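PDB 3A32: threonine--tRNA ligase catalytic subunit from Aeropyrum pernix, which probably attaches threonine to tRNA(Thr) in two steps, activating the amino acid with ATP to Thr-AMP and then transferring it to the acceptor end of the tRNA. Local coordinates for residues 193-198 with 263-268; 180-185 with 200-205. All blocks are in the same frame, centred on the assembly; numbering follows the deposited sequence.

Contact 1. Residues 193-198 with 263-268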
ATOM      1  N   PHE A 193      -4.911 -12.078  13.039  1.00  8.07           N
ATOM      2  CA  PHE A 193      -5.834 -13.117  12.601  1.00  8.32           C
ATOM      3  C   PHE A 193      -6.610 -13.813  13.731  1.00  8.92           C
ATOM      4  O   PHE A 193      -7.538 -14.578  13.453  1.00  9.80           O
ATOM      5  CB  PHE A 193      -5.143 -14.085  11.618  1.00  7.56           C
ATOM      6  CG  PHE A 193      -4.784 -13.423  10.286  1.00  7.34           C
ATOM      7  CD1 PHE A 193      -5.788 -13.069   9.374  1.00  9.33           C
ATOM      8  CD2 PHE A 193      -3.474 -13.094   9.975  1.00  4.35           C
ATOM      9  CE1 PHE A 193      -5.502 -12.429   8.115  1.00  7.04           C
ATOM     10  CE2 PHE A 193      -3.184 -12.458   8.744  1.00  7.24           C
ATOM     11  CZ  PHE A 193      -4.222 -12.130   7.801  1.00  3.58           C
ATOM     12  N   LYS A 194      -6.266 -13.553  14.992  1.00  9.23           N
ATOM     13  CA  LYS A 194      -6.913 -14.276  16.124  1.00  9.35           C
ATOM     14  C   LYS A 194      -6.796 -15.795  16.060  1.00  9.27           C
ATOM     15  O   LYS A 194      -7.756 -16.528  16.391  1.00  9.81           O
ATOM     16  CB  LYS A 194      -8.395 -13.890  16.210  1.00  9.79           C
ATOM     17  CG  LYS A 194      -8.617 -12.375  16.243  1.00 12.50           C
ATOM     18  CD  LYS A 194      -7.961 -11.781  17.520  1.00 16.80           C
ATOM     19  CE  LYS A 194      -8.645 -12.376  18.769  1.00 20.71           C
ATOM     20  NZ  LYS A 194      -8.238 -11.645  19.992  1.00 23.86           N
ATOM     21  N   LEU A 195      -5.634 -16.286  15.624  1.00  9.03           N
ATOM     22  CA  LEU A 195      -5.373 -17.715  15.560  1.00  9.02           C
ATOM     23  C   LEU A 195      -4.398 -18.070  16.670  1.00  9.86           C
ATOM     24  O   LEU A 195      -3.267 -17.616  16.662  1.00 13.27           O
ATOM     25  CB  LEU A 195      -4.757 -18.090  14.215  1.00  8.48           C
ATOM     26  CG  LEU A 195      -5.606 -17.962  12.933  1.00  8.75           C
ATOM     27  CD1 LEU A 195      -4.743 -18.126  11.702  1.00  7.00           C
ATOM     28  CD2 LEU A 195      -6.753 -18.933  12.919  1.00  5.85           C
ATOM     29  N   GLY A 196      -4.813 -18.873  17.618  1.00  9.56           N
ATOM     30  CA  GLY A 196      -3.938 -19.320  18.694  1.00  9.81           C
ATOM     31  C   GLY A 196      -2.725 -20.129  18.264  1.00 10.00           C
ATOM     32  O   GLY A 196      -2.814 -21.094  17.465  1.00 10.24           O
ATOM     33  N   VAL A 197      -1.574 -19.732  18.795  1.00  9.52           N
ATOM     34  CA  VAL A 197      -0.344 -20.431  18.471  1.00 10.10           C
ATOM     35  C   VAL A 197       0.130 -21.052  19.778  1.00 10.79           C
ATOM     36  O   VAL A 197       0.577 -20.339  20.665  1.00 10.77           O
ATOM     37  CB  VAL A 197       0.729 -19.475  17.903  1.00  9.17           C
ATOM     38  CG1 VAL A 197       2.040 -20.209  17.712  1.00  7.89           C
ATOM     39  CG2 VAL A 197       0.250 -18.872  16.571  1.00  7.89           C
ATOM     40  N   SER A 198      -0.006 -22.372  19.904  1.00 11.14           N
ATOM     41  CA  SER A 198       0.406 -23.053  21.159  1.00 11.72           C
ATOM     42  C   SER A 198       0.884 -24.450  20.844  1.00 12.61           C
ATOM     43  O   SER A 198       0.835 -24.875  19.680  1.00 11.57           O
ATOM     44  CB  SER A 198      -0.805 -23.214  22.053  1.00 11.64           C
ATOM     45  OG  SER A 198      -1.658 -24.170  21.445  1.00  8.04           O
ATOM     46  N   PHE A 263       6.779 -22.815   9.170  1.00  7.37           N
ATOM     47  CA  PHE A 263       5.744 -22.579  10.171  1.00  7.39           C
ATOM     48  C   PHE A 263       4.482 -23.335   9.785  1.00  7.68           C
ATOM     49  O   PHE A 263       3.947 -23.116   8.709  1.00  7.86           O
ATOM     50  CB  PHE A 263       5.369 -21.101  10.166  1.00  5.91           C
ATOM     51  CG  PHE A 263       6.517 -20.171  10.497  1.00  6.19           C
ATOM     52  CD1 PHE A 263       7.321 -20.383  11.655  1.00  5.95           C
ATOM     53  CD2 PHE A 263       6.756 -19.053   9.709  1.00  3.52           C
ATOM     54  CE1 PHE A 263       8.328 -19.503  11.963  1.00  2.44           C
ATOM     55  CE2 PHE A 263       7.769 -18.165  10.030  1.00  2.00           C
ATOM     56  CZ  PHE A 263       8.540 -18.386  11.136  1.00  2.48           C
ATOM     57  N   ILE A 264       3.987 -24.172  10.676  1.00  7.88           N
ATOM     58  CA  ILE A 264       2.896 -25.039  10.347  1.00  9.63           C
ATOM     59  C   ILE A 264       1.837 -25.007  11.440  1.00  9.96           C
ATOM     60  O   ILE A 264       2.082 -25.471  12.553  1.00 10.12           O
ATOM     61  CB  ILE A 264       3.364 -26.518  10.160  1.00  9.46           C
ATOM     62  CG1 ILE A 264       4.268 -26.652   8.935  1.00 11.66           C
ATOM     63  CG2 ILE A 264       2.156 -27.423   9.944  1.00  9.52           C
ATOM     64  CD1 ILE A 264       5.297 -27.665   9.138  1.00 16.29           C
ATOM     65  N   MET A 265       0.661 -24.478  11.117  1.00 10.43           N
ATOM     66  CA  MET A 265      -0.463 -24.578  12.024  1.00 11.98           C
ATOM     67  C   MET A 265      -1.155 -25.933  11.851  1.00 11.51           C
ATOM     68  O   MET A 265      -1.402 -26.360  10.726  1.00 12.40           O
ATOM     69  CB  MET A 265      -1.459 -23.448  11.760  1.00 10.47           C
ATOM     70  CG  MET A 265      -2.635 -23.486  12.700  1.00 10.93           C
ATOM     71  SD  MET A 265      -3.309 -21.849  12.945  1.00 15.27           S
ATOM     72  CE  MET A 265      -1.981 -21.055  13.888  1.00 12.44           C
ATOM     73  N   MET A 266      -1.467 -26.576  12.962  1.00 11.77           N
ATOM     74  CA  MET A 266      -2.281 -27.786  13.001  1.00 12.87           C
ATOM     75  C   MET A 266      -3.754 -27.469  13.208  1.00 14.83           C
ATOM     76  O   MET A 266      -4.130 -26.833  14.201  1.00 13.75           O
ATOM     77  CB  MET A 266      -1.803 -28.732  14.097  1.00 11.25           C
ATOM     78  CG  MET A 266      -0.359 -29.136  13.929  1.00 13.61           C
ATOM     79  SD  MET A 266       0.017 -29.828  12.279  1.00 16.28           S
ATOM     80  CE  MET A 266      -1.144 -31.238  12.273  1.00 14.27           C
ATOM     81  N   VAL A 267      -4.585 -27.908  12.254  1.00 17.28           N
ATOM     82  CA  VAL A 267      -6.010 -27.681  12.341  1.00 20.90           C
ATOM     83  C   VAL A 267      -6.784 -29.007  12.335  1.00 24.24           C
ATOM     84  O   VAL A 267      -6.275 -30.050  11.928  1.00 23.65           O
ATOM     85  CB  VAL A 267      -6.541 -26.666  11.259  1.00 20.61           C
ATOM     86  CG1 VAL A 267      -5.693 -25.398  11.211  1.00 18.92           C
ATOM     87  CG2 VAL A 267      -6.612 -27.282   9.880  1.00 20.18           C
ATOM     88  N   GLU A 268      -8.024 -28.946  12.796  1.00 28.74           N
ATOM     89  CA  GLU A 268      -8.921 -30.110  12.817  1.00 33.54           C
ATOM     90  C   GLU A 268     -10.234 -29.822  12.045  1.00 34.61           C
ATOM     91  O   GLU A 268     -10.793 -28.745  12.175  1.00 35.70           O
ATOM     92  CB  GLU A 268      -9.180 -30.517  14.279  1.00 33.04           C
ATOM     93  CG  GLU A 268      -9.978 -31.797  14.469  1.00 36.01           C
ATOM     94  CD  GLU A 268      -9.836 -32.402  15.870  1.00 37.83           C
ATOM     95  OE1 GLU A 268      -8.697 -32.448  16.406  1.00 40.48           O
ATOM     96  OE2 GLU A 268     -10.877 -32.860  16.423  1.00 44.73           O
TER

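Contact 2. Residues 180-185 with 200-205. With SO4 (sulfate ion), chain C.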
ATOM      1  N   ASP A 180      13.393 -14.479  16.720  1.00  9.91           N
ATOM      2  CA  ASP A 180      12.574 -13.300  16.593  1.00  9.06           C
ATOM      3  C   ASP A 180      11.562 -13.388  15.463  1.00  8.90           C
ATOM      4  O   ASP A 180      10.435 -12.874  15.608  1.00  8.67           O
ATOM      5  CB  ASP A 180      13.444 -12.060  16.380  1.00  9.16           C
ATOM      6  CG  ASP A 180      14.200 -11.618  17.690  1.00 12.28           C
ATOM      7  OD1 ASP A 180      13.942 -12.158  18.780  1.00  9.28           O
ATOM      8  OD2 ASP A 180      15.053 -10.709  17.606  1.00 15.79           O
ATOM      9  N   VAL A 181      11.959 -14.039  14.355  1.00  8.36           N
ATOM     10  CA  VAL A 181      11.046 -14.226  13.206  1.00  7.40           C
ATOM     11  C   VAL A 181       9.937 -15.150  13.612  1.00  7.73           C
ATOM     12  O   VAL A 181       8.782 -14.868  13.302  1.00  7.46           O
ATOM     13  CB  VAL A 181      11.756 -14.694  11.910  1.00  7.40           C
ATOM     14  CG1 VAL A 181      10.720 -15.045  10.796  1.00  5.93           C
ATOM     15  CG2 VAL A 181      12.701 -13.579  11.410  1.00  5.02           C
ATOM     16  N   PHE A 182      10.263 -16.204  14.377  1.00  7.92           N
ATOM     17  CA  PHE A 182       9.198 -16.997  14.944  1.00  8.56           C
ATOM     18  C   PHE A 182       8.269 -16.122  15.785  1.00  9.08           C
ATOM     19  O   PHE A 182       7.046 -16.255  15.689  1.00 10.02           O
ATOM     20  CB  PHE A 182       9.687 -18.189  15.805  1.00  8.46           C
ATOM     21  CG  PHE A 182       8.567 -18.837  16.589  1.00  7.85           C
ATOM     22  CD1 PHE A 182       7.754 -19.802  16.006  1.00 10.12           C
ATOM     23  CD2 PHE A 182       8.298 -18.453  17.885  1.00 10.60           C
ATOM     24  CE1 PHE A 182       6.687 -20.392  16.724  1.00 10.19           C
ATOM     25  CE2 PHE A 182       7.228 -19.030  18.602  1.00 11.40           C
ATOM     26  CZ  PHE A 182       6.432 -20.000  18.004  1.00 10.11           C
ATOM     27  N   GLU A 183       8.840 -15.241  16.619  1.00  9.23           N
ATOM     28  CA  GLU A 183       8.018 -14.410  17.527  1.00  9.75           C
ATOM     29  C   GLU A 183       7.150 -13.424  16.719  1.00  8.39           C
ATOM     30  O   GLU A 183       6.028 -13.152  17.078  1.00  7.96           O
ATOM     31  CB  GLU A 183       8.878 -13.660  18.560  1.00  9.03           C
ATOM     32  CG  GLU A 183       9.513 -14.538  19.630  1.00 14.53           C
ATOM     33  CD  GLU A 183       8.542 -15.025  20.743  1.00 19.57           C
ATOM     34  OE1 GLU A 183       7.477 -15.581  20.446  1.00 22.46           O
ATOM     35  OE2 GLU A 183       8.855 -14.846  21.941  1.00 23.52           O
ATOM     36  N   GLU A 184       7.682 -12.931  15.609  1.00  7.73           N
ATOM     37  CA  GLU A 184       6.908 -12.101  14.697  1.00  7.87           C
ATOM     38  C   GLU A 184       5.707 -12.844  14.097  1.00  7.95           C
ATOM     39  O   GLU A 184       4.610 -12.324  14.062  1.00  7.63           O
ATOM     40  CB  GLU A 184       7.852 -11.572  13.601  1.00  8.99           C
ATOM     41  CG  GLU A 184       8.801 -10.535  14.156  1.00  7.75           C
ATOM     42  CD  GLU A 184       9.988 -10.263  13.311  1.00  9.53           C
ATOM     43  OE1 GLU A 184      10.098 -10.740  12.162  1.00 12.80           O
ATOM     44  OE2 GLU A 184      10.839  -9.520  13.812  1.00  9.39           O
ATOM     45  N   MET A 185       5.930 -14.075  13.642  1.00  8.18           N
ATOM     46  CA  MET A 185       4.885 -14.905  13.048  1.00  8.38           C
ATOM     47  C   MET A 185       3.733 -15.120  14.041  1.00  8.00           C
ATOM     48  O   MET A 185       2.550 -14.967  13.690  1.00  7.15           O
ATOM     49  CB  MET A 185       5.501 -16.239  12.568  1.00  7.99           C
ATOM     50  CG  MET A 185       4.484 -17.249  11.965  1.00 10.80           C
ATOM     51  SD  MET A 185       3.531 -18.089  13.266  1.00 15.91           S
ATOM     52  CE  MET A 185       4.784 -18.695  14.426  1.00 11.52           C
ATOM     53  N   GLU A 200      -0.607 -27.115  21.146  1.00 15.99           N
ATOM     54  CA  GLU A 200      -1.673 -27.927  20.559  1.00 17.14           C
ATOM     55  C   GLU A 200      -2.055 -27.572  19.127  1.00 16.32           C
ATOM     56  O   GLU A 200      -2.785 -28.339  18.456  1.00 17.62           O
ATOM     57  CB  GLU A 200      -2.918 -27.941  21.463  1.00 18.79           C
ATOM     58  CG  GLU A 200      -3.073 -29.211  22.372  1.00 25.78           C
ATOM     59  CD  GLU A 200      -3.701 -30.447  21.636  1.00 36.81           C
ATOM     60  OE1 GLU A 200      -4.939 -30.413  21.304  1.00 38.00           O
ATOM     61  OE2 GLU A 200      -2.960 -31.468  21.422  1.00 38.90           O
ATOM     62  N   THR A 201      -1.563 -26.444  18.636  1.00 14.22           N
ATOM     63  CA  THR A 201      -2.007 -25.932  17.346  1.00 13.73           C
ATOM     64  C   THR A 201      -0.857 -25.681  16.378  1.00 13.34           C
ATOM     65  O   THR A 201      -1.061 -25.211  15.283  1.00 13.80           O
ATOM     66  CB  THR A 201      -2.826 -24.626  17.474  1.00 12.87           C
ATOM     67  OG1 THR A 201      -1.961 -23.574  17.876  1.00 13.66           O
ATOM     68  CG2 THR A 201      -3.949 -24.760  18.508  1.00 12.42           C
ATOM     69  N   PHE A 202       0.361 -25.980  16.770  1.00 13.21           N
ATOM     70  CA  PHE A 202       1.483 -25.446  15.976  1.00 12.75           C
ATOM     71  C   PHE A 202       2.643 -26.433  15.953  1.00 13.12           C
ATOM     72  O   PHE A 202       2.876 -27.138  16.934  1.00 13.53           O
ATOM     73  CB  PHE A 202       1.915 -24.041  16.454  1.00 11.09           C
ATOM     74  CG  PHE A 202       2.455 -23.158  15.345  1.00 10.88           C
ATOM     75  CD1 PHE A 202       1.570 -22.431  14.515  1.00  5.01           C
ATOM     76  CD2 PHE A 202       3.835 -23.094  15.093  1.00  8.78           C
ATOM     77  CE1 PHE A 202       2.025 -21.680  13.469  1.00  6.80           C
ATOM     78  CE2 PHE A 202       4.322 -22.308  14.044  1.00 10.46           C
ATOM     79  CZ  PHE A 202       3.381 -21.567  13.221  1.00  6.63           C
ATOM     80  N   LYS A 203       3.327 -26.468  14.815  1.00 12.05           N
ATOM     81  CA  LYS A 203       4.466 -27.319  14.591  1.00 12.89           C
ATOM     82  C   LYS A 203       5.558 -26.520  13.845  1.00 12.15           C
ATOM     83  O   LYS A 203       5.267 -25.734  12.929  1.00 12.25           O
ATOM     84  CB  LYS A 203       3.981 -28.546  13.761  1.00 13.15           C
ATOM     85  CG  LYS A 203       5.038 -29.531  13.409  1.00 16.77           C
ATOM     86  CD  LYS A 203       4.513 -30.970  13.225  1.00 19.05           C
ATOM     87  CE  LYS A 203       3.602 -31.068  12.019  1.00 19.38           C
ATOM     88  NZ  LYS A 203       3.180 -32.470  11.698  1.00 22.80           N
ATOM     89  N   VAL A 204       6.815 -26.732  14.215  1.00 11.77           N
ATOM     90  CA  VAL A 204       7.934 -26.148  13.511  1.00 11.82           C
ATOM     91  C   VAL A 204       8.719 -27.286  12.845  1.00 12.10           C
ATOM     92  O   VAL A 204       9.170 -28.198  13.523  1.00 12.28           O
ATOM     93  CB  VAL A 204       8.852 -25.308  14.463  1.00 11.99           C
ATOM     94  CG1 VAL A 204      10.261 -25.208  13.910  1.00 11.65           C
ATOM     95  CG2 VAL A 204       8.269 -23.891  14.679  1.00 11.25           C
ATOM     96  N   ARG A 205       8.889 -27.220  11.526  1.00 11.26           N
ATOM     97  CA  ARG A 205       9.596 -28.261  10.791  1.00 11.52           C
ATOM     98  C   ARG A 205      10.914 -27.739  10.217  1.00 11.24           C
ATOM     99  O   ARG A 205      10.924 -26.795   9.430  1.00 10.76           O
ATOM    100  CB  ARG A 205       8.709 -28.788   9.648  1.00 11.33           C
ATOM    101  CG  ARG A 205       9.333 -29.875   8.762  1.00 11.43           C
ATOM    102  CD  ARG A 205       8.357 -30.242   7.609  1.00 13.37           C
ATOM    103  NE  ARG A 205       7.333 -31.117   8.139  1.00 13.63           N
ATOM    104  CZ  ARG A 205       6.023 -30.958   7.990  1.00 15.15           C
ATOM    105  NH1 ARG A 205       5.524 -29.959   7.258  1.00 12.69           N
ATOM    106  NH2 ARG A 205       5.206 -31.835   8.575  1.00 11.42           N
TER
HETATM  107  S   SO4 C 473       5.414 -35.096  11.574  1.00 46.38           S
HETATM  108  O1  SO4 C 473       5.014 -34.298  12.737  1.00 47.06           O
HETATM  109  O2  SO4 C 473       6.788 -35.561  11.749  1.00 47.90           O
HETATM  110  O3  SO4 C 473       4.519 -36.251  11.530  1.00 47.16           O
HETATM  111  O4  SO4 C 473       5.353 -34.325  10.317  1.00 45.30           O

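Contact 1. Residues 193-198 with 263-268
Val197 and Met265 mark the closest approach of the two backbones, their CA atoms 7.7 Å apart, where the irregular loop 193-198 passes over strand 263-268 and is bridged to it by one long side chain. That side chain is Met265. Its CG lies anti to the backbone N (chi1 -179°), which carries the chain out from the strand, and a bend at the last torsion (chi3 -69°) turns the methyl CE in among three consecutive loop residues. CE comes to 4.1 Å from Leu195 CB, the root of that side chain, and equally to 4.1 Å from Val197 CG2, one branch of the valine fork. The carbonyl oxygen of the intervening residue, Gly196 O, stands 3.7 Å from Met265 CE, a van der Waals approach; the polar demand of this oxygen is met by the hydroxyl of Thr201. The sulfur lies a step further back, Met265 SD at 4.2 Å from Leu195 CD1, and the two side chains run obliquely past each other. The contact is small and apolar, and its three side chains are buried. Leu189 of helix 174-191 touches both Met265 and Val197 from the helix side, while Met278 of strand 273-284 flanks Met265 along the sheet. Glu190 accepts a hydrogen bond from the Val197 amide, tying the loop back to the helix it has just left. The arrangement belongs to a helix-to-strand connection folded over the mixed, largely antiparallel sheet of the class II aminoacyl-tRNA synthetase catalytic domain, away from the zinc site.

Contact 2. Residues 180-185 with 200-205
Met185 and Phe202 make the tightest part of this contact, a Met-aromatic pair between helix 180-185 and strand 202-205, whose axes run 12.4 Å apart at closest approach and roughly antiparallel (149°). Bends at chi2 and chi3 curl the methionine so that both its sulfur and its methyl meet the far end of the ring: Met185 CE is 3.4 Å from Phe202 CZ. Met185 SD sits 4.4 Å from the centroid of the Phe202 ring, 51° off its normal, an oblique approach.

Apolar packing continues one helical turn back at Phe182, where Phe202 CE2 reaches the edge of the Phe182 ring, 4.1 Å from Phe182 CE1. Phe182 CD1 also touches Val204 CG2, at 4.3 Å.

On the other side of the strand, Lys203 and Arg205, which alternate with Phe202 and Val204, bind a sulfate, probably from the crystallisation liquor. Its O1 takes a hydrogen bond of 2.8 Å from Lys203 NZ. Arg205 NH2 gives another to O4, 3.0 Å long, with O4 in the guanidinium plane. Glu275 forms salt bridges with both cations. The strand thus turns an apolar face to the helix and a charged one, able to hold an anion, to the other side.

How the contacts relate
The centres of contact 1 and contact 2 lie about 9 Å apart within the class II core domain, on one mixed sheet in which strands 260-268 and 202-207 are antiparallel neighbours. Their segments alternate along the chain: helix 180-185, loop 193-198, segment 200-205, which enters the strand at Phe202, then strand 263-268. Contact 2 lays the helix against the sheet, and contact 1 closes the connection that leads from that helix into strand 202-207. They meet at Thr201, where Met266 N is 2.7 Å from Thr201 O, a probable hydrogen bond. Together they fix the helix and its connecting loop against two neighbouring strands, a helical layer on a sheet in the catalytic domain.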